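Local coordinates for LRR receptor-like serine/threonine-protein kinase RGI3 (Arabidopsis thaliana, PDB 5HZ0) that acts as a root receptor for RGF peptide hormones, this chain being its extracellular leucine-rich-repeat domain, and links them to PLETHORA expression in the stem cell niche, at residues A[176-182]-A[199-205]; A[205-209]-A[229-234]; A[448-454]-A[470-476]; A[493-498]-A[517-523]. The protein carries 5 engineered substitutions. All coordinates share one frame; numbering follows the deposited sequence.

Contact 1 of 4, residues A[176-182]-A[199-205]; sequences ASIGNLK and PDEIGYC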
# COMPACT_ATOMS: atom_id res chain seq x y z
N ALA A 176 -6.22 31.95 11.99
CA ALA A 176 -5.80 32.02 13.38
C ALA A 176 -7.04 32.01 14.29
O ALA A 176 -6.98 31.65 15.47
CB ALA A 176 -4.96 33.28 13.60
N SER A 177 -8.17 32.37 13.68
CA SER A 177 -9.50 32.30 14.28
C SER A 177 -9.75 30.97 14.97
O SER A 177 -10.46 30.91 15.96
CB SER A 177 -10.53 32.39 13.16
OG SER A 177 -11.02 33.69 13.02
N ILE A 178 -9.18 29.90 14.42
CA ILE A 178 -9.41 28.56 14.93
C ILE A 178 -9.07 28.46 16.41
O ILE A 178 -9.72 27.71 17.13
CB ILE A 178 -8.67 27.49 14.08
CG1 ILE A 178 -9.59 26.29 13.87
CG2 ILE A 178 -7.33 27.08 14.69
CD1 ILE A 178 -10.82 26.63 13.06
N GLY A 179 -8.11 29.26 16.89
CA GLY A 179 -7.75 29.24 18.30
C GLY A 179 -8.83 29.72 19.28
O GLY A 179 -8.68 29.60 20.51
N ASN A 180 -9.89 30.31 18.75
CA ASN A 180 -11.01 30.76 19.57
C ASN A 180 -11.97 29.61 19.90
O ASN A 180 -12.88 29.77 20.70
CB ASN A 180 -11.76 31.89 18.88
CG ASN A 180 -11.19 33.26 19.21
OD1 ASN A 180 -10.81 34.02 18.31
ND2 ASN A 180 -11.12 33.57 20.50
N LEU A 181 -11.77 28.45 19.28
CA LEU A 181 -12.72 27.39 19.48
C LEU A 181 -12.22 26.60 20.66
O LEU A 181 -11.39 25.71 20.53
CB LEU A 181 -12.76 26.50 18.24
CG LEU A 181 -13.30 27.22 17.01
CD1 LEU A 181 -13.38 26.28 15.81
CD2 LEU A 181 -14.65 27.82 17.32
N LYS A 182 -12.81 26.89 21.82
CA LYS A 182 -12.24 26.42 23.07
C LYS A 182 -12.86 25.09 23.44
O LYS A 182 -12.40 24.42 24.34
CB LYS A 182 -12.46 27.46 24.16
CG LYS A 182 -11.18 28.09 24.69
CD LYS A 182 -10.69 29.21 23.79
CE LYS A 182 -9.33 29.73 24.24
NZ LYS A 182 -8.80 30.81 23.35
N PRO A 199 -1.65 27.12 11.92
CA PRO A 199 -1.43 28.31 12.75
C PRO A 199 -1.13 27.94 14.21
O PRO A 199 -1.76 27.03 14.75
CB PRO A 199 -2.76 29.06 12.65
CG PRO A 199 -3.77 28.00 12.33
CD PRO A 199 -3.07 26.92 11.57
N ASP A 200 -0.20 28.65 14.82
CA ASP A 200 0.14 28.46 16.22
C ASP A 200 -1.06 28.60 17.15
O ASP A 200 -1.15 27.91 18.18
CB ASP A 200 1.26 29.40 16.64
CG ASP A 200 2.58 29.02 16.02
OD1 ASP A 200 2.83 29.43 14.88
OD2 ASP A 200 3.35 28.29 16.67
N GLU A 201 -2.00 29.46 16.77
CA GLU A 201 -3.21 29.68 17.56
C GLU A 201 -3.99 28.40 17.84
O GLU A 201 -4.83 28.39 18.72
CB GLU A 201 -4.13 30.70 16.90
CG GLU A 201 -3.56 32.12 16.85
CD GLU A 201 -2.48 32.29 15.80
OE1 GLU A 201 -2.35 31.43 14.91
OE2 GLU A 201 -1.75 33.31 15.89
N ILE A 202 -3.72 27.33 17.10
CA ILE A 202 -4.42 26.06 17.33
C ILE A 202 -4.10 25.50 18.72
O ILE A 202 -4.83 24.65 19.25
CB ILE A 202 -4.12 24.99 16.25
CG1 ILE A 202 -5.35 24.11 16.04
CG2 ILE A 202 -2.92 24.13 16.65
CD1 ILE A 202 -5.14 22.93 15.15
N GLY A 203 -3.01 25.98 19.31
CA GLY A 203 -2.64 25.61 20.65
C GLY A 203 -3.57 26.19 21.71
O GLY A 203 -3.46 25.83 22.88
N TYR A 204 -4.46 27.09 21.30
CA TYR A 204 -5.45 27.70 22.19
C TYR A 204 -6.72 26.85 22.30
O TYR A 204 -7.60 27.16 23.09
CB TYR A 204 -5.84 29.11 21.72
CG TYR A 204 -4.82 30.19 22.01
CD1 TYR A 204 -4.30 30.36 23.28
CD2 TYR A 204 -4.36 31.04 20.99
CE1 TYR A 204 -3.37 31.34 23.55
CE2 TYR A 204 -3.42 32.03 21.25
CZ TYR A 204 -2.93 32.17 22.53
OH TYR A 204 -1.99 33.14 22.81
N CYS A 205 -6.81 25.78 21.52
CA CYS A 205 -8.04 25.00 21.52
C CYS A 205 -7.83 23.93 22.55
O CYS A 205 -7.26 22.88 22.24
CB CYS A 205 -8.21 24.34 20.15
SG CYS A 205 -8.30 25.50 18.70
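The Ala176 methyl sits over one face of the Glu201 carboxylate, CB 3.5 Å from both CD and OE1 of Glu201. CG of Glu201 stands beside its own backbone N (chi1 -67°) and the chain folds back at chi2, which brings the acid against the methyl group. Gly179 O and Lys182 NZ lie obliquely to the Tyr204 ring; the closest approach is at the root of the side chain, Tyr204 CB adjoining Gly179 O. Lys182 runs alongside Tyr204 in the same direction and bends at chi2, carrying NZ back to Gly179 O in a 3.1 Å hydrogen bond; CE of Lys182 adjoins Tyr204 O. Both segments are 3-10 turns, 176-180 and 200-204, of the Pro-x-x-Ile-Gly type that recurs in plant leucine-rich repeats, stacked here from predicted repeat 8 to predicted repeat 9. With no side chain on Gly179, the turns can approach until its CA is 4.6 Å from Glu201 CA. On the buried side Ile178 and Ile202 lie next to each other and point the same way, Ile178 CG2 reaching Ile202 CG1 at 3.8 Å, and Pro199 flanks them more distantly. Cys205 SG lies beyond them, near the carbonyl oxygens of Ile178 and Leu181. Ile178 also leans on Ile154 and Ile202 on Ile226, which continues the isoleucine row into the turns before and after.

Contact 2 of 4, residues A[205-209]-A[229-234]; sequences CTELQ and LKKLQS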
# COMPACT_ATOMS: atom_id res chain seq x y z
N CYS A 205 -6.81 25.78 21.52
CA CYS A 205 -8.04 25.00 21.52
C CYS A 205 -7.83 23.93 22.55
O CYS A 205 -7.26 22.88 22.24
CB CYS A 205 -8.21 24.34 20.15
SG CYS A 205 -8.30 25.50 18.70
N THR A 206 -8.39 24.12 23.74
CA THR A 206 -7.90 23.39 24.91
C THR A 206 -8.43 21.96 24.95
O THR A 206 -7.77 21.05 25.44
CB THR A 206 -8.18 24.14 26.24
OG1 THR A 206 -9.50 23.85 26.72
CG2 THR A 206 -8.02 25.63 26.05
N GLU A 207 -9.62 21.79 24.39
CA GLU A 207 -10.30 20.50 24.29
C GLU A 207 -9.95 19.66 23.07
O GLU A 207 -10.52 18.59 22.88
CB GLU A 207 -11.80 20.75 24.30
CG GLU A 207 -12.25 21.43 25.56
CD GLU A 207 -12.08 20.53 26.78
OE1 GLU A 207 -12.86 19.55 26.92
OE2 GLU A 207 -11.17 20.78 27.60
N LEU A 208 -9.06 20.15 22.20
CA LEU A 208 -8.72 19.39 21.01
C LEU A 208 -8.18 18.00 21.32
O LEU A 208 -7.26 17.83 22.10
CB LEU A 208 -7.74 20.14 20.11
CG LEU A 208 -7.64 19.57 18.70
CD1 LEU A 208 -9.01 19.66 18.03
CD2 LEU A 208 -6.60 20.35 17.93
N GLN A 209 -8.79 17.01 20.67
CA GLN A 209 -8.52 15.60 20.87
C GLN A 209 -7.91 15.01 19.62
O GLN A 209 -6.91 14.28 19.70
CB GLN A 209 -9.78 14.83 21.31
CG GLN A 209 -10.32 15.31 22.66
CD GLN A 209 -11.37 14.38 23.29
OE1 GLN A 209 -11.73 13.34 22.74
NE2 GLN A 209 -11.86 14.78 24.46
N LEU A 229 -1.67 21.10 24.29
CA LEU A 229 -3.02 20.55 24.24
C LEU A 229 -3.04 19.25 25.07
O LEU A 229 -2.60 18.18 24.60
CB LEU A 229 -3.41 20.27 22.78
CG LEU A 229 -3.43 21.45 21.79
CD1 LEU A 229 -3.96 21.05 20.42
CD2 LEU A 229 -4.22 22.62 22.32
N LYS A 230 -3.63 19.31 26.26
CA LYS A 230 -3.52 18.22 27.23
C LYS A 230 -4.46 17.05 26.97
O LYS A 230 -4.21 15.95 27.47
CB LYS A 230 -3.69 18.71 28.68
CG LYS A 230 -2.75 19.84 29.10
CD LYS A 230 -1.26 19.56 28.76
CE LYS A 230 -0.38 20.76 29.17
NZ LYS A 230 0.96 20.81 28.51
N LYS A 231 -5.52 17.27 26.20
CA LYS A 231 -6.46 16.21 25.86
C LYS A 231 -6.19 15.54 24.52
O LYS A 231 -6.93 14.64 24.13
CB LYS A 231 -7.91 16.72 25.88
CG LYS A 231 -8.31 17.58 27.07
CD LYS A 231 -8.36 16.79 28.34
CE LYS A 231 -9.04 17.60 29.44
NZ LYS A 231 -10.43 18.00 29.05
N LEU A 232 -5.15 15.99 23.81
CA LEU A 232 -4.83 15.47 22.47
C LEU A 232 -4.65 13.95 22.41
O LEU A 232 -3.91 13.37 23.20
CB LEU A 232 -3.55 16.14 21.94
CG LEU A 232 -3.18 15.94 20.47
CD1 LEU A 232 -4.29 16.49 19.60
CD2 LEU A 232 -1.84 16.60 20.13
N GLN A 233 -5.33 13.30 21.48
CA GLN A 233 -5.28 11.84 21.37
C GLN A 233 -4.68 11.39 20.05
O GLN A 233 -3.75 10.58 20.01
CB GLN A 233 -6.66 11.20 21.62
CG GLN A 233 -7.36 11.75 22.86
CD GLN A 233 -8.60 10.96 23.28
OE1 GLN A 233 -8.93 9.94 22.68
NE2 GLN A 233 -9.29 11.44 24.30
N SER A 234 -5.26 11.84 18.95
CA SER A 234 -4.76 11.42 17.65
C SER A 234 -4.35 12.61 16.79
O SER A 234 -5.08 13.59 16.64
CB SER A 234 -5.77 10.53 16.93
OG SER A 234 -6.99 11.21 16.76
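Gln209 O takes two backbone donors, Gln233 N at 2.6 Å, on a lone pair in the carbonyl plane, and Ser234 N at 3.0 Å, tilted somewhat from that plane. At the outer side Lys231 NZ forms a salt bridge to OE2 of Glu207 (3.2 Å), coming in on the syn side but 24° out of the carboxylate plane. Both chains bend at chi2, and Lys231 bends again at chi4, which brings the charged groups together although the Glu207 side chain starts off away from the partner segment. Gln209 and Gln233 extend next to each other with amide planes 13° apart; Gln209 OE1 and Gln233 NE2 are 3.5 Å apart but poorly angled for a bond, and NE2 instead has a weak bond to Glu255. On the buried side Leu229 CD1 packs on Leu208 CD2 at 3.7 Å, and Leu229 CD2 sits against Cys205 O. Two type I turns, Cys205 to Leu208 and Leu229 to Leu232, put Glu207 and Lys231 in equivalent positions of successive leucine-rich repeats; Leu208 and Leu229 are not equivalent. Ser234 OG is hydrogen-bonded to Asn210 and to Tyr212 OH, the latter in a small-peptide recognition motif. The paired segments thus lead into the parallel strands 210-212 and 234-236, while Gln209 is joined by backbone bonds to Gln185 before it and Gln233 to Trp257 and Leu258 after it.

Contact 3 of 4, residues A[448-454]-A[470-476]; sequences LEFLDLH and SLKFIDF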
# COMPACT_ATOMS: atom_id res chain seq x y z
N LEU A 448 4.45 -22.93 -0.87
CA LEU A 448 5.49 -22.06 -1.42
C LEU A 448 5.23 -21.76 -2.89
O LEU A 448 5.21 -22.67 -3.72
CB LEU A 448 6.84 -22.75 -1.28
CG LEU A 448 8.03 -21.95 -1.77
CD1 LEU A 448 8.15 -20.76 -0.83
CD2 LEU A 448 9.30 -22.80 -1.82
N GLU A 449 4.95 -20.50 -3.20
CA GLU A 449 4.79 -20.10 -4.60
C GLU A 449 5.95 -19.36 -5.26
O GLU A 449 6.03 -19.34 -6.48
CB GLU A 449 3.50 -19.29 -4.74
CG GLU A 449 2.32 -20.06 -4.24
CD GLU A 449 1.02 -19.34 -4.50
OE1 GLU A 449 0.93 -18.13 -4.18
OE2 GLU A 449 0.10 -19.99 -5.03
N PHE A 450 6.86 -18.80 -4.48
CA PHE A 450 7.91 -17.96 -5.04
C PHE A 450 9.22 -18.33 -4.39
O PHE A 450 9.38 -18.13 -3.18
CB PHE A 450 7.60 -16.48 -4.80
CG PHE A 450 8.68 -15.53 -5.30
CD1 PHE A 450 9.88 -15.38 -4.62
CD2 PHE A 450 8.47 -14.74 -6.44
CE1 PHE A 450 10.86 -14.50 -5.07
CE2 PHE A 450 9.45 -13.85 -6.89
CZ PHE A 450 10.64 -13.73 -6.20
N LEU A 451 10.17 -18.82 -5.18
CA LEU A 451 11.46 -19.22 -4.66
C LEU A 451 12.58 -18.58 -5.50
O LEU A 451 12.84 -18.98 -6.65
CB LEU A 451 11.55 -20.75 -4.68
CG LEU A 451 12.85 -21.36 -4.20
CD1 LEU A 451 13.19 -20.88 -2.80
CD2 LEU A 451 12.78 -22.88 -4.26
N ASP A 452 13.27 -17.61 -4.89
CA ASP A 452 14.36 -16.93 -5.55
C ASP A 452 15.68 -17.21 -4.82
O ASP A 452 15.94 -16.65 -3.75
CB ASP A 452 14.08 -15.42 -5.50
CG ASP A 452 14.88 -14.62 -6.52
OD1 ASP A 452 15.90 -15.11 -7.07
OD2 ASP A 452 14.47 -13.46 -6.75
N LEU A 453 16.50 -18.08 -5.40
CA LEU A 453 17.86 -18.38 -4.91
C LEU A 453 19.05 -17.75 -5.70
O LEU A 453 20.21 -18.12 -5.48
CB LEU A 453 18.05 -19.89 -4.71
CG LEU A 453 17.00 -20.57 -3.81
CD1 LEU A 453 17.36 -22.04 -3.53
CD2 LEU A 453 16.79 -19.80 -2.52
N HIS A 454 18.78 -16.88 -6.67
CA HIS A 454 19.81 -16.47 -7.63
C HIS A 454 21.06 -15.78 -7.04
O HIS A 454 20.99 -15.14 -6.00
CB HIS A 454 19.22 -15.67 -8.82
CG HIS A 454 18.98 -14.22 -8.53
ND1 HIS A 454 17.71 -13.71 -8.30
CD2 HIS A 454 19.81 -13.16 -8.48
CE1 HIS A 454 17.79 -12.41 -8.11
NE2 HIS A 454 19.06 -12.05 -8.21
N SER A 470 3.51 -26.58 -5.73
CA SER A 470 2.72 -25.35 -5.72
C SER A 470 3.50 -24.16 -6.26
O SER A 470 2.94 -23.06 -6.36
CB SER A 470 2.28 -25.04 -4.29
OG SER A 470 3.40 -24.91 -3.44
N LEU A 471 4.77 -24.38 -6.60
CA LEU A 471 5.66 -23.34 -7.14
C LEU A 471 5.16 -22.64 -8.41
O LEU A 471 4.68 -23.25 -9.35
CB LEU A 471 7.11 -23.85 -7.32
CG LEU A 471 7.91 -23.70 -6.01
CD1 LEU A 471 9.22 -24.49 -5.99
CD2 LEU A 471 8.16 -22.23 -5.69
N LYS A 472 5.26 -21.32 -8.37
CA LYS A 472 4.86 -20.46 -9.46
C LYS A 472 6.14 -19.87 -10.07
O LYS A 472 6.35 -19.93 -11.30
CB LYS A 472 3.91 -19.36 -8.98
CG LYS A 472 2.47 -19.82 -8.71
CD LYS A 472 1.53 -18.62 -8.75
CE LYS A 472 0.24 -18.86 -7.98
NZ LYS A 472 -0.59 -19.90 -8.64
N PHE A 473 6.93 -19.24 -9.20
CA PHE A 473 8.17 -18.58 -9.61
C PHE A 473 9.41 -19.34 -9.11
O PHE A 473 9.52 -19.65 -7.92
CB PHE A 473 8.16 -17.13 -9.11
CG PHE A 473 9.37 -16.32 -9.53
CD1 PHE A 473 10.57 -16.41 -8.83
CD2 PHE A 473 9.30 -15.45 -10.61
CE1 PHE A 473 11.67 -15.67 -9.20
CE2 PHE A 473 10.40 -14.71 -10.99
CZ PHE A 473 11.59 -14.82 -10.28
N ILE A 474 10.34 -19.62 -10.01
CA ILE A 474 11.62 -20.22 -9.64
C ILE A 474 12.78 -19.46 -10.27
O ILE A 474 12.84 -19.36 -11.48
CB ILE A 474 11.73 -21.69 -10.09
CG1 ILE A 474 10.73 -22.55 -9.32
CG2 ILE A 474 13.14 -22.23 -9.88
CD1 ILE A 474 10.81 -24.01 -9.71
N ASP A 475 13.70 -18.93 -9.46
CA ASP A 475 14.93 -18.37 -10.01
C ASP A 475 16.15 -18.95 -9.28
O ASP A 475 16.45 -18.56 -8.16
CB ASP A 475 14.89 -16.85 -9.84
CG ASP A 475 15.93 -16.13 -10.68
OD1 ASP A 475 16.85 -16.80 -11.20
OD2 ASP A 475 15.84 -14.88 -10.82
N PHE A 476 16.85 -19.86 -9.95
CA PHE A 476 18.11 -20.45 -9.47
C PHE A 476 19.34 -19.89 -10.20
O PHE A 476 20.44 -20.44 -10.11
CB PHE A 476 18.08 -21.98 -9.50
CG PHE A 476 16.99 -22.59 -8.65
CD1 PHE A 476 16.38 -21.86 -7.64
CD2 PHE A 476 16.59 -23.90 -8.85
CE1 PHE A 476 15.39 -22.41 -6.86
CE2 PHE A 476 15.59 -24.46 -8.08
CZ PHE A 476 14.99 -23.72 -7.08
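Phe450 and Phe473 both carry CG anti to the backbone N (chi1 178° and -177°), which sends their rings off the same side of two parallel strands, 450-452 and 473-475, of the kind that lines the concave face of a leucine-rich-repeat solenoid. The rings form an offset stack, centroids 4.3 Å apart and planes at 7°, with Phe450 CE2 over the rim of the Phe473 face. Phe450 also stacks on Phe426, extending the aromatic row into the preceding strand. A serine in place of Phe450 would probably leave a gap between Phe426 and Phe473 and deprive both rings of a stacking partner. Beneath the rings the strands are tied by Leu451 N to Phe473 O (2.9 Å) and Asp475 N to Leu451 O, and Glu449 O accepts both Lys472 N and Phe473 N. Further along the ring side, Asp452 and Asp475 run abreast, OD1 of Asp452 being 3.8 Å from OD2 of Asp475. His454 ND1 donates to the syn lone pair of Asp452 OD1 (2.6 Å), tilted from the ring plane, which probably eases the crowding of charge, while Asp475 OD1 is hydrogen-bonded to Ser477 OG. On the opposite, buried side Leu471 CD2 packs on Leu451 CB at 3.8 Å. There the Phe476 ring takes Ile474 CG2 over the centre of one face, 3.6 Å above the plane, and Leu451 CG in plane at its edge.

Contact 4 of 4, residues A[493-498]-A[517-523]; sequences TELTKL and RSLQLLN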
# COMPACT_ATOMS: atom_id res chain seq x y z
N THR A 493 3.18 -27.85 -12.41
CA THR A 493 2.22 -27.43 -13.43
C THR A 493 1.69 -26.03 -13.15
O THR A 493 0.85 -25.51 -13.89
CB THR A 493 1.02 -28.39 -13.48
OG1 THR A 493 0.29 -28.34 -12.24
CG2 THR A 493 1.51 -29.82 -13.72
N GLU A 494 2.14 -25.45 -12.05
CA GLU A 494 1.77 -24.08 -11.70
C GLU A 494 2.87 -23.12 -12.11
O GLU A 494 2.72 -21.91 -11.98
CB GLU A 494 1.53 -23.98 -10.19
CG GLU A 494 0.55 -25.00 -9.66
CD GLU A 494 -0.87 -24.71 -10.08
OE1 GLU A 494 -1.63 -24.19 -9.23
OE2 GLU A 494 -1.24 -25.01 -11.25
N LEU A 495 3.97 -23.65 -12.61
CA LEU A 495 5.16 -22.83 -12.79
C LEU A 495 4.90 -21.82 -13.91
O LEU A 495 4.67 -22.18 -15.05
CB LEU A 495 6.33 -23.74 -13.17
CG LEU A 495 7.76 -23.28 -13.00
CD1 LEU A 495 7.97 -22.68 -11.62
CD2 LEU A 495 8.69 -24.46 -13.22
N THR A 496 4.92 -20.54 -13.55
CA THR A 496 4.81 -19.46 -14.51
C THR A 496 6.16 -19.05 -15.12
O THR A 496 6.27 -18.73 -16.30
CB THR A 496 4.06 -18.24 -13.90
OG1 THR A 496 4.10 -17.15 -14.82
CG2 THR A 496 4.70 -17.79 -12.59
N LYS A 497 7.19 -19.04 -14.27
CA LYS A 497 8.49 -18.49 -14.60
C LYS A 497 9.58 -19.38 -14.04
O LYS A 497 9.60 -19.64 -12.84
CB LYS A 497 8.64 -17.10 -13.98
CG LYS A 497 7.61 -16.12 -14.46
CD LYS A 497 7.96 -14.70 -14.12
CE LYS A 497 6.85 -13.79 -14.58
NZ LYS A 497 7.17 -12.41 -14.15
N LEU A 498 10.47 -19.83 -14.92
CA LEU A 498 11.58 -20.69 -14.51
C LEU A 498 12.89 -20.15 -15.08
O LEU A 498 13.10 -20.14 -16.29
CB LEU A 498 11.36 -22.12 -15.00
CG LEU A 498 12.54 -23.06 -14.79
CD1 LEU A 498 12.91 -23.10 -13.32
CD2 LEU A 498 12.27 -24.46 -15.32
N ARG A 517 2.27 -26.41 -18.02
CA ARG A 517 1.26 -25.83 -18.91
C ARG A 517 1.11 -24.35 -18.63
O ARG A 517 0.47 -23.63 -19.38
CB ARG A 517 -0.08 -26.53 -18.71
CG ARG A 517 -1.16 -26.15 -19.73
CD ARG A 517 -0.88 -26.75 -21.12
NE ARG A 517 -0.48 -28.16 -21.03
CZ ARG A 517 -0.60 -29.05 -22.01
NH1 ARG A 517 -1.12 -28.70 -23.18
NH2 ARG A 517 -0.20 -30.30 -21.82
N SER A 518 1.68 -23.91 -17.52
CA SER A 518 1.54 -22.53 -17.11
C SER A 518 2.76 -21.68 -17.45
O SER A 518 2.81 -20.50 -17.13
CB SER A 518 1.20 -22.45 -15.63
OG SER A 518 -0.02 -23.12 -15.38
N LEU A 519 3.75 -22.27 -18.12
CA LEU A 519 5.05 -21.61 -18.20
C LEU A 519 5.05 -20.46 -19.20
O LEU A 519 4.92 -20.67 -20.40
CB LEU A 519 6.09 -22.64 -18.63
CG LEU A 519 7.53 -22.39 -18.21
CD1 LEU A 519 7.58 -22.07 -16.73
CD2 LEU A 519 8.37 -23.61 -18.53
N GLN A 520 5.16 -19.25 -18.67
CA GLN A 520 5.31 -18.03 -19.46
C GLN A 520 6.76 -17.69 -19.82
O GLN A 520 7.05 -17.21 -20.91
CB GLN A 520 4.62 -16.85 -18.75
CG GLN A 520 3.09 -16.98 -18.65
CD GLN A 520 2.47 -15.96 -17.70
OE1 GLN A 520 3.06 -14.92 -17.41
NE2 GLN A 520 1.28 -16.27 -17.19
N LEU A 521 7.67 -17.94 -18.89
CA LEU A 521 9.04 -17.50 -19.07
C LEU A 521 9.97 -18.66 -18.80
O LEU A 521 9.86 -19.30 -17.76
CB LEU A 521 9.36 -16.33 -18.14
CG LEU A 521 10.77 -15.70 -18.20
CD1 LEU A 521 10.71 -14.21 -17.90
CD2 LEU A 521 11.74 -16.37 -17.23
N LEU A 522 10.87 -18.93 -19.74
CA LEU A 522 11.87 -19.98 -19.53
C LEU A 522 13.26 -19.48 -19.90
O LEU A 522 13.55 -19.19 -21.06
CB LEU A 522 11.52 -21.25 -20.30
CG LEU A 522 12.59 -22.35 -20.23
CD1 LEU A 522 12.76 -22.88 -18.80
CD2 LEU A 522 12.29 -23.49 -21.19
N ASN A 523 14.13 -19.40 -18.89
CA ASN A 523 15.50 -19.03 -19.12
C ASN A 523 16.47 -20.16 -18.79
O ASN A 523 16.69 -20.49 -17.63
CB ASN A 523 15.87 -17.80 -18.31
CG ASN A 523 17.15 -17.15 -18.81
OD1 ASN A 523 17.87 -17.72 -19.62
ND2 ASN A 523 17.43 -15.95 -18.32
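Leu498 and Leu522 form the tight, buried part of the contact, lying side by side with Leu498 CD2 3.9 Å from Leu522 CD1. Leu519 CD1 adds to this layer, packing on Leu495 CG at 3.9 Å and near Leu498 CB. Parallel strand pairing holds the leucines in step: Leu498 N donates to Leu521 O (3.0 Å), Asn523 N to Leu498 O (2.9 Å), and Thr496 O receives both Gln520 N and Leu521 N. The other side is looser: the side chains of Lys497 and Leu521 come no closer than 4.1 Å, CG to CB, and the ends at Thr493 and Arg517 are exposed. Thr496 OG1 crosses the Gln520 amide obliquely, 3.5 Å from its CD. At the exposed end Ser518 OG, anti to its own carbonyl carbon (chi1 -60°), reaches back to Thr493 O in a 2.9 Å hydrogen bond. An alanine here is likely to leave the Thr493 carbonyl without this donor and the 493-494 backbone less firmly tied to the next repeat. Strands 473-475 and 546-548 flank the pair within the leucine-rich-repeat solenoid. Leucine methyls therefore fill the interior, whereas at the rim a single side-chain hydroxyl supplements the backbone bonds that join the coils.

How the contacts relate
All four contacts join successive coils of one solenoid and are partly buried, each with an aliphatic side toward the interior and a more mixed outer side, polar in contacts 1 and 2, aromatic and acidic in contact 3. Contacts 1 and 2 share Cys205 and touch, their centres 12 Å apart; contacts 3 and 4 are 11 Å apart and linked through neighbouring strands 473-475 and 497-499. The two groups lie on opposite sides of the chain's centre. Contact 1, between 3-10 turns, relies on packing. Contact 2, at the turns entering the strands, adds a salt bridge and two backbone hydrogen bonds to one carbonyl. Contacts 3 and 4 rest on strand pairing, contact 4 being the leucine-rich one.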